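Long-range contact in NegoA.19184.a (Neisseria gonorrhoeae, PDB 5UEB), which is of unknown function but belongs to the DUF4265 family and joins a five-stranded antiparallel sheet to a ferredoxin-like alpha/beta domain: residues V84-F88 with E108-S112. Coordinates in Å, arbitrary orientation, origin at the centre of the assembly. Numbering follows the deposited sequence.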
loop_
_atom_site.group_PDB
_atom_site.type_symbol
_atom_site.label_atom_id
_atom_site.label_comp_id
_atom_site.label_asym_id
_atom_site.label_seq_id
_atom_site.Cartn_x
_atom_site.Cartn_y
_atom_site.Cartn_z
ATOM N N VAL B 84 13.826 -12.397 19.782
ATOM C CA VAL B 84 15.044 -12.971 20.341
ATOM C C VAL B 84 14.777 -14.376 20.866
ATOM O O VAL B 84 13.639 -14.777 21.132
ATOM C CB VAL B 84 15.711 -12.094 21.429
ATOM C CG1 VAL B 84 16.196 -10.793 20.834
ATOM C CG2 VAL B 84 14.742 -11.832 22.575
ATOM N N LEU B 85 15.869 -15.124 21.016
ATOM C CA LEU B 85 15.782 -16.483 21.531
ATOM C C LEU B 85 15.415 -16.491 23.010
ATOM O O LEU B 85 14.579 -17.293 23.445
ATOM C CB LEU B 85 17.120 -17.188 21.307
ATOM C CG LEU B 85 17.107 -18.606 20.748
ATOM C CD1 LEU B 85 16.294 -18.664 19.470
ATOM C CD2 LEU B 85 18.533 -19.067 20.497
ATOM N N ASP B 86 16.026 -15.609 23.804
ATOM C CA ASP B 86 15.805 -15.670 25.246
ATOM C C ASP B 86 16.011 -14.335 25.952
ATOM O O ASP B 86 15.448 -14.110 27.027
ATOM C CB ASP B 86 16.676 -16.760 25.879
ATOM C CG ASP B 86 18.159 -16.554 25.615
ATOM O OD1 ASP B 86 18.737 -15.607 26.186
ATOM O OD2 ASP B 86 18.746 -17.345 24.842
ATOM N N HIS B 87 16.813 -13.444 25.374
ATOM C CA HIS B 87 17.027 -12.149 26.004
ATOM C C HIS B 87 17.454 -11.146 24.945
ATOM O O HIS B 87 18.072 -11.512 23.940
ATOM C CB HIS B 87 18.103 -12.230 27.092
ATOM C CG HIS B 87 19.499 -12.286 26.554
ATOM N ND1 HIS B 87 20.085 -13.458 26.122
ATOM C CD2 HIS B 87 20.423 -11.314 26.368
ATOM C CE1 HIS B 87 21.311 -13.204 25.697
ATOM N NE2 HIS B 87 21.540 -11.911 25.836
ATOM N N PHE B 88 17.113 -9.877 25.180
ATOM C CA PHE B 88 17.628 -8.787 24.363
ATOM C C PHE B 88 18.977 -8.357 24.925
ATOM O O PHE B 88 19.058 -8.006 26.111
ATOM C CB PHE B 88 16.651 -7.616 24.354
ATOM C CG PHE B 88 15.394 -7.894 23.581
ATOM C CD1 PHE B 88 15.345 -7.664 22.216
ATOM C CD2 PHE B 88 14.271 -8.409 24.211
ATOM C CE1 PHE B 88 14.190 -7.935 21.486
ATOM C CE2 PHE B 88 13.116 -8.685 23.489
ATOM C CZ PHE B 88 13.078 -8.452 22.128
ATOM N N GLU B 108 7.929 -11.511 26.407
ATOM C CA GLU B 108 9.311 -11.335 26.833
ATOM C C GLU B 108 10.326 -11.413 25.699
ATOM O O GLU B 108 11.470 -10.989 25.892
ATOM C CB GLU B 108 9.668 -12.365 27.905
ATOM C CG GLU B 108 8.861 -12.185 29.173
ATOM C CD GLU B 108 9.015 -10.790 29.753
ATOM O OE1 GLU B 108 10.119 -10.466 30.238
ATOM O OE2 GLU B 108 8.038 -10.013 29.710
ATOM N N ASN B 109 9.949 -11.930 24.530
ATOM C CA ASN B 109 10.922 -12.191 23.474
ATOM C C ASN B 109 10.669 -11.404 22.194
ATOM O O ASN B 109 11.310 -11.687 21.174
ATOM C CB ASN B 109 10.988 -13.688 23.161
ATOM C CG ASN B 109 11.274 -14.524 24.387
ATOM O OD1 ASN B 109 10.393 -15.211 24.896
ATOM N ND2 ASN B 109 12.508 -14.464 24.872
ATOM N N TYR B 110 9.773 -10.424 22.210
ATOM C CA TYR B 110 9.410 -9.701 20.998
ATOM C C TYR B 110 9.256 -8.227 21.317
ATOM O O TYR B 110 8.619 -7.860 22.314
ATOM C CB TYR B 110 8.085 -10.220 20.424
ATOM C CG TYR B 110 7.710 -9.646 19.069
ATOM C CD1 TYR B 110 7.030 -8.432 18.951
ATOM C CD2 TYR B 110 8.020 -10.333 17.904
ATOM C CE1 TYR B 110 6.682 -7.923 17.714
ATOM C CE2 TYR B 110 7.680 -9.830 16.660
ATOM C CZ TYR B 110 7.004 -8.630 16.570
ATOM O OH TYR B 110 6.671 -8.144 15.327
ATOM N N LEU B 111 9.827 -7.390 20.461
ATOM C CA LEU B 111 9.699 -5.948 20.563
ATOM C C LEU B 111 9.392 -5.385 19.191
ATOM O O LEU B 111 9.899 -5.872 18.179
ATOM C CB LEU B 111 11.038 -5.295 20.988
ATOM C CG LEU B 111 11.509 -5.385 22.433
ATOM C CD1 LEU B 111 12.884 -4.749 22.568
ATOM C CD2 LEU B 111 10.499 -4.700 23.345
ATOM N N SER B 112 8.570 -4.348 19.159
ATOM C CA SER B 112 8.506 -3.470 18.004
ATOM C C SER B 112 9.044 -2.114 18.436
ATOM O O SER B 112 8.658 -1.600 19.493
ATOM C CB SER B 112 7.077 -3.384 17.474
ATOM O OG SER B 112 7.050 -2.966 16.132
#
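The turn that leads from strand 78-84 to helix 90-98 lays Phe88 against the neighbouring strand, an example of backbone pairing giving way to side-chain packing. Glu108, whose carboxylate is held by a salt bridge to Lys105, offers its backbone O to the rim of the Phe88 ring, 3.7 Å from CE2. Asn109 provides the one hydrogen bond between the segments: its O accepts from Val84 N (3.0 Å) in a nearly straight line, while its side chain bends back over the turn, bringing ND2 to 3.5 Å from Asp86 CA in van der Waals contact. At Tyr110 the backbone N also meets the ring edge, 3.8 Å from Phe88 CZ, but the side chain turns away, its OH hydrogen-bonded to Leu46 O. Leu111 then points back toward Phe88. Leu111 CD1 sits 3.7 Å from the centroid of the Phe88 ring, only 14° off the normal, a CH-pi contact over the face. Leu111 also pairs through its backbone with Ile82, continuing the ladder. The contact thus joins the first and third strands, 78-84 and 110-115, of a beta-alpha-beta-beta-alpha-beta unit with the ferredoxin-like topology.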